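Local coordinates for cellulose-binding protein (Saccharophagus degradans, PDB 2YHG) that is of unconfirmed function but probably binds polysaccharide and may hydrolyse glycosidic bonds, its nucleoside hydrolase-like domain being linked to carbohydrate metabolism, at residues 180-193 with 201-213. Numbering follows the deposited sequence.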
loop_
_atom_site.group_PDB
_atom_site.type_symbol
_atom_site.label_atom_id
_atom_site.label_comp_id
_atom_site.label_asym_id
_atom_site.label_seq_id
_atom_site.Cartn_x
_atom_site.Cartn_y
_atom_site.Cartn_z
ATOM N N LEU A 180 -11.984 -3.168 8.945
ATOM C CA LEU A 180 -10.778 -3.895 8.535
ATOM C C LEU A 180 -10.731 -3.971 7.008
ATOM O O LEU A 180 -11.767 -3.983 6.348
ATOM C CB LEU A 180 -10.833 -5.287 9.150
ATOM C CG LEU A 180 -9.616 -6.203 8.982
ATOM C CD1 LEU A 180 -8.353 -5.611 9.560
ATOM C CD2 LEU A 180 -9.947 -7.549 9.593
ATOM N N ARG A 181 -9.515 -4.096 6.466
ATOM C CA ARG A 181 -9.291 -4.475 5.077
ATOM C C ARG A 181 -8.078 -5.382 5.063
ATOM O O ARG A 181 -7.177 -5.197 5.890
ATOM C CB ARG A 181 -9.038 -3.316 4.139
ATOM C CG ARG A 181 -10.248 -2.423 3.864
ATOM C CD ARG A 181 -10.178 -1.220 4.765
ATOM N NE ARG A 181 -11.285 -0.269 4.442
ATOM C CZ ARG A 181 -12.507 -0.328 4.965
ATOM N NH1 ARG A 181 -12.847 -1.261 5.823
ATOM N NH2 ARG A 181 -13.324 0.681 4.752
ATOM N N VAL A 182 -8.060 -6.349 4.156
ATOM C CA VAL A 182 -6.926 -7.250 4.038
ATOM C C VAL A 182 -6.310 -7.133 2.655
ATOM O O VAL A 182 -7.010 -7.195 1.638
ATOM C CB VAL A 182 -7.347 -8.717 4.313
ATOM C CG1 VAL A 182 -6.184 -9.687 4.069
ATOM C CG2 VAL A 182 -7.865 -8.859 5.754
ATOM N N TYR A 183 -4.972 -7.027 2.638
ATOM C CA TYR A 183 -4.192 -7.123 1.394
ATOM C C TYR A 183 -3.271 -8.329 1.562
ATOM O O TYR A 183 -2.325 -8.296 2.336
ATOM C CB TYR A 183 -3.396 -5.828 1.131
ATOM C CG TYR A 183 -2.863 -5.708 -0.272
ATOM C CD1 TYR A 183 -1.944 -6.617 -0.783
ATOM C CD2 TYR A 183 -3.233 -4.663 -1.094
ATOM C CE1 TYR A 183 -1.411 -6.452 -2.043
ATOM C CE2 TYR A 183 -2.701 -4.499 -2.387
ATOM C CZ TYR A 183 -1.784 -5.412 -2.847
ATOM O OH TYR A 183 -1.186 -5.319 -4.089
ATOM N N ASP A 184 -3.619 -9.398 0.843
ATOM C CA ASP A 184 -2.933 -10.694 0.881
ATOM C C ASP A 184 -2.063 -10.799 -0.364
ATOM O O ASP A 184 -2.569 -10.737 -1.478
ATOM C CB ASP A 184 -4.018 -11.771 0.907
ATOM C CG ASP A 184 -3.577 -13.174 0.567
ATOM O OD1 ASP A 184 -2.360 -13.428 0.487
ATOM O OD2 ASP A 184 -4.503 -14.033 0.401
ATOM N N ILE A 185 -0.754 -10.967 -0.188
ATOM C CA ILE A 185 0.135 -11.226 -1.315
ATOM C C ILE A 185 0.098 -12.718 -1.659
ATOM O O ILE A 185 0.581 -13.552 -0.893
ATOM C CB ILE A 185 1.578 -10.792 -1.011
ATOM C CG1 ILE A 185 1.650 -9.267 -0.794
ATOM C CG2 ILE A 185 2.502 -11.269 -2.150
ATOM C CD1 ILE A 185 1.666 -8.457 -2.085
ATOM N N LEU A 186 -0.502 -13.015 -2.806
ATOM C CA LEU A 186 -0.430 -14.299 -3.497
ATOM C C LEU A 186 -1.177 -15.458 -2.872
ATOM O O LEU A 186 -1.404 -16.458 -3.570
ATOM C CB LEU A 186 1.013 -14.714 -3.791
ATOM C CG LEU A 186 1.658 -13.928 -4.926
ATOM C CD1 LEU A 186 3.188 -13.917 -4.806
ATOM C CD2 LEU A 186 1.257 -14.538 -6.265
ATOM N N GLY A 187 -1.528 -15.440 -1.600
ATOM C CA GLY A 187 -2.167 -16.566 -0.929
ATOM C C GLY A 187 -1.151 -17.559 -0.461
ATOM O O GLY A 187 -0.603 -18.378 -1.214
ATOM N N GLN A 188 -0.800 -17.451 0.824
ATOM C CA GLN A 188 0.266 -18.233 1.396
ATOM C C GLN A 188 -0.161 -18.967 2.661
ATOM O O GLN A 188 0.666 -19.594 3.308
ATOM C CB GLN A 188 1.505 -17.386 1.647
ATOM C CG GLN A 188 2.054 -16.783 0.359
ATOM C CD GLN A 188 3.179 -15.838 0.656
ATOM O OE1 GLN A 188 4.215 -16.265 1.156
ATOM N NE2 GLN A 188 3.002 -14.557 0.381
ATOM N N ASP A 189 -1.443 -18.950 2.980
ATOM C CA ASP A 189 -2.000 -19.929 3.875
ATOM C C ASP A 189 -3.480 -20.039 3.629
ATOM O O ASP A 189 -4.102 -19.241 2.927
ATOM C CB ASP A 189 -1.635 -19.720 5.358
ATOM C CG ASP A 189 -2.314 -18.553 6.058
ATOM O OD1 ASP A 189 -3.204 -17.900 5.473
ATOM O OD2 ASP A 189 -1.924 -18.308 7.233
ATOM N N ASN A 190 -4.078 -21.070 4.232
ATOM C CA ASN A 190 -5.502 -21.348 4.101
ATOM C C ASN A 190 -6.355 -20.432 4.978
ATOM O O ASN A 190 -7.570 -20.395 4.824
ATOM C CB ASN A 190 -5.758 -22.833 4.393
ATOM C CG ASN A 190 -5.206 -23.258 5.722
ATOM O OD1 ASN A 190 -5.549 -22.647 6.738
ATOM N ND2 ASN A 190 -4.440 -24.355 5.742
ATOM N N ALA A 191 -5.736 -19.647 5.866
ATOM C CA ALA A 191 -6.461 -18.764 6.766
ATOM C C ALA A 191 -6.987 -17.536 6.049
ATOM O O ALA A 191 -8.056 -17.036 6.381
ATOM C CB ALA A 191 -5.598 -18.379 7.954
ATOM N N GLY A 192 -6.255 -17.030 5.064
ATOM C CA GLY A 192 -6.803 -15.958 4.243
ATOM C C GLY A 192 -8.043 -16.413 3.523
ATOM O O GLY A 192 -9.035 -15.692 3.433
ATOM N N THR A 193 -8.011 -17.616 2.980
ATOM C CA THR A 193 -9.175 -18.171 2.282
ATOM C C THR A 193 -10.348 -18.345 3.247
ATOM O O THR A 193 -11.490 -18.013 2.900
ATOM C CB THR A 193 -8.814 -19.479 1.581
ATOM O OG1 THR A 193 -7.514 -19.315 0.986
ATOM C CG2 THR A 193 -9.851 -19.799 0.557
ATOM N N ASN A 201 -18.263 -9.763 3.653
ATOM C CA ASN A 201 -18.265 -8.305 3.681
ATOM C C ASN A 201 -16.924 -7.687 3.996
ATOM O O ASN A 201 -16.788 -6.468 3.965
ATOM C CB ASN A 201 -19.297 -7.750 4.669
ATOM C CG ASN A 201 -20.726 -8.128 4.321
ATOM O OD1 ASN A 201 -21.045 -8.186 3.030
ATOM N ND2 ASN A 201 -21.537 -8.348 5.226
ATOM N N LEU A 202 -15.918 -8.486 4.296
ATOM C CA LEU A 202 -14.569 -7.998 4.491
ATOM C C LEU A 202 -13.941 -7.656 3.152
ATOM O O LEU A 202 -13.873 -8.518 2.279
ATOM C CB LEU A 202 -13.751 -9.076 5.192
ATOM C CG LEU A 202 -12.280 -8.813 5.427
ATOM C CD1 LEU A 202 -12.040 -7.572 6.274
ATOM C CD2 LEU A 202 -11.644 -10.038 6.031
ATOM N N ILE A 203 -13.448 -6.432 2.966
ATOM C CA ILE A 203 -12.701 -6.088 1.768
ATOM C C ILE A 203 -11.398 -6.869 1.792
ATOM O O ILE A 203 -10.606 -6.735 2.708
ATOM C CB ILE A 203 -12.431 -4.565 1.699
ATOM C CG1 ILE A 203 -13.757 -3.813 1.547
ATOM C CG2 ILE A 203 -11.478 -4.249 0.558
ATOM C CD1 ILE A 203 -13.621 -2.307 1.723
ATOM N N TYR A 204 -11.197 -7.701 0.781
ATOM C CA TYR A 204 -10.110 -8.692 0.762
ATOM C C TYR A 204 -9.526 -8.732 -0.649
ATOM O O TYR A 204 -10.231 -9.057 -1.598
ATOM C CB TYR A 204 -10.638 -10.077 1.170
ATOM C CG TYR A 204 -9.577 -11.101 1.381
ATOM C CD1 TYR A 204 -8.815 -11.583 0.329
ATOM C CD2 TYR A 204 -9.325 -11.603 2.638
ATOM C CE1 TYR A 204 -7.804 -12.501 0.547
ATOM C CE2 TYR A 204 -8.314 -12.510 2.861
ATOM C CZ TYR A 204 -7.553 -12.964 1.821
ATOM O OH TYR A 204 -6.567 -13.885 2.079
ATOM N N ILE A 205 -8.255 -8.382 -0.748
ATOM C CA ILE A 205 -7.479 -8.468 -1.974
ATOM C C ILE A 205 -6.500 -9.616 -1.876
ATOM O O ILE A 205 -5.770 -9.716 -0.885
ATOM C CB ILE A 205 -6.654 -7.153 -2.174
ATOM C CG1 ILE A 205 -7.569 -5.957 -2.404
ATOM C CG2 ILE A 205 -5.630 -7.330 -3.291
ATOM C CD1 ILE A 205 -6.872 -4.632 -2.271
ATOM N N ARG A 206 -6.476 -10.508 -2.870
ATOM C CA ARG A 206 -5.388 -11.470 -3.059
ATOM C C ARG A 206 -4.662 -11.062 -4.330
ATOM O O ARG A 206 -5.126 -11.352 -5.436
ATOM C CB ARG A 206 -5.856 -12.927 -3.089
ATOM C CG ARG A 206 -4.752 -13.928 -3.293
ATOM C CD ARG A 206 -5.163 -15.383 -3.098
ATOM N NE ARG A 206 -5.302 -15.697 -1.687
ATOM C CZ ARG A 206 -5.659 -16.887 -1.211
ATOM N NH1 ARG A 206 -6.123 -17.829 -2.016
ATOM N NH2 ARG A 206 -5.556 -17.142 0.091
ATOM N N ALA A 207 -3.575 -10.329 -4.168
ATOM C CA ALA A 207 -2.825 -9.792 -5.291
ATOM C C ALA A 207 -1.878 -10.837 -5.832
ATOM O O ALA A 207 -1.143 -11.473 -5.061
ATOM C CB ALA A 207 -2.042 -8.568 -4.859
ATOM N N ARG A 208 -1.853 -11.001 -7.137
ATOM C CA ARG A 208 -0.993 -11.999 -7.745
ATOM C C ARG A 208 -0.031 -11.458 -8.770
ATOM O O ARG A 208 0.975 -12.111 -9.087
ATOM C CB ARG A 208 -1.826 -13.092 -8.365
ATOM C CG ARG A 208 -2.751 -13.787 -7.383
ATOM C CD ARG A 208 -3.576 -14.873 -8.103
ATOM N NE ARG A 208 -4.528 -14.255 -9.008
ATOM C CZ ARG A 208 -5.058 -14.892 -10.054
ATOM N NH1 ARG A 208 -4.783 -16.178 -10.286
ATOM N NH2 ARG A 208 -5.809 -14.209 -10.906
ATOM N N SER A 209 -0.295 -10.280 -9.315
ATOM C CA SER A 209 0.532 -9.759 -10.398
ATOM C C SER A 209 1.568 -8.788 -9.845
ATOM O O SER A 209 1.546 -7.569 -10.132
ATOM C CB SER A 209 -0.324 -9.097 -11.482
ATOM O OG SER A 209 -1.132 -10.031 -12.178
ATOM N N VAL A 210 2.467 -9.331 -9.040
ATOM C CA VAL A 210 3.341 -8.557 -8.173
ATOM C C VAL A 210 4.805 -8.606 -8.615
ATOM O O VAL A 210 5.689 -8.200 -7.857
ATOM C CB VAL A 210 3.207 -8.990 -6.689
ATOM C CG1 VAL A 210 1.794 -8.686 -6.207
ATOM C CG2 VAL A 210 3.596 -10.461 -6.500
ATOM N N TYR A 211 5.060 -9.050 -9.841
ATOM C CA TYR A 211 6.395 -9.416 -10.290
ATOM C C TYR A 211 6.929 -8.599 -11.462
ATOM O O TYR A 211 8.023 -8.902 -11.942
ATOM C CB TYR A 211 6.416 -10.879 -10.683
ATOM C CG TYR A 211 6.244 -11.842 -9.531
ATOM C CD1 TYR A 211 7.205 -11.950 -8.550
ATOM C CD2 TYR A 211 5.131 -12.637 -9.419
ATOM C CE1 TYR A 211 7.054 -12.860 -7.487
ATOM C CE2 TYR A 211 5.013 -13.585 -8.416
ATOM C CZ TYR A 211 5.990 -13.702 -7.466
ATOM O OH TYR A 211 5.921 -14.708 -6.520
ATOM N N SER A 212 6.193 -7.612 -11.957
ATOM C CA SER A 212 6.562 -6.948 -13.217
ATOM C C SER A 212 7.114 -5.539 -13.060
ATOM O O SER A 212 7.540 -4.951 -14.035
ATOM C CB SER A 212 5.361 -6.881 -14.149
ATOM O OG SER A 212 4.917 -8.169 -14.469
ATOM N N TRP A 213 7.178 -5.024 -11.848
ATOM C CA TRP A 213 7.524 -3.621 -11.586
ATOM C C TRP A 213 8.932 -3.420 -11.061
ATOM O O TRP A 213 9.397 -2.271 -10.997
ATOM C CB TRP A 213 6.510 -3.050 -10.570
ATOM C CG TRP A 213 6.575 -3.716 -9.246
ATOM C CD1 TRP A 213 5.924 -4.854 -8.883
ATOM C CD2 TRP A 213 7.406 -3.357 -8.138
ATOM N NE1 TRP A 213 6.307 -5.243 -7.633
ATOM C CE2 TRP A 213 7.226 -4.347 -7.149
ATOM C CE3 TRP A 213 8.264 -2.287 -7.868
ATOM C CZ2 TRP A 213 7.942 -4.353 -5.949
ATOM C CZ3 TRP A 213 8.961 -2.280 -6.669
ATOM C CH2 TRP A 213 8.796 -3.297 -5.730
HETATM O O HOH W 1 -14.125 -4.556 5.137
HETATM O O HOH W 2 -4.056 -16.429 2.603
#
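V182 CG1 sits over one face of the Y204 ring, 4.2 Å from its centroid, in a CH-pi contact between neighbouring parallel strands of a beta-alpha-beta unit. Strands 180-185 and 203-207, with axes 14° apart, are joined by helix 190-198 and end the parallel sheet of the nucleoside hydrolase-like domain, 203-207 being outermost. On the other face of the sheet, I205 CG2 makes a CH-pi contact over the Y183 ring, 8° off its normal, and A207 CB touches Y183 CE1 at 3.6 Å; the Y183 hydroxyl is hydrogen-bonded to G268 O. I185, on the same face as Y183, packs against D244, a ligand of the nearby calcium ion.

The backbones are laced alternately: V182 and D184 donate to I203 and I205, while I205 and A207 donate back to V182 and D184.

Outward on the Y204 face, D184 CG, anti to the backbone N (chi1 164°), carries the carboxylate toward Y204 and R206. Two donors grip D184 OD2 firmly from opposite faces of its plane: Y204 OH at 2.7 Å and, in a salt bridge, R206 NE at 2.8 Å; R206 NH2 adds a weak bond. The carboxylate stands nearly perpendicular to ring and guanidinium. Its other oxygen closes an Asx motif with G187 N. G187 CA lies over a face of the R206 guanidinium. R206 NH2 also donates to T193 OG1 at 3.1 Å, tying the outermost strand to the connecting helix, and D288 OD1 both hydrogen-bonds T193 OG1 and salt-bridges R206 NH1.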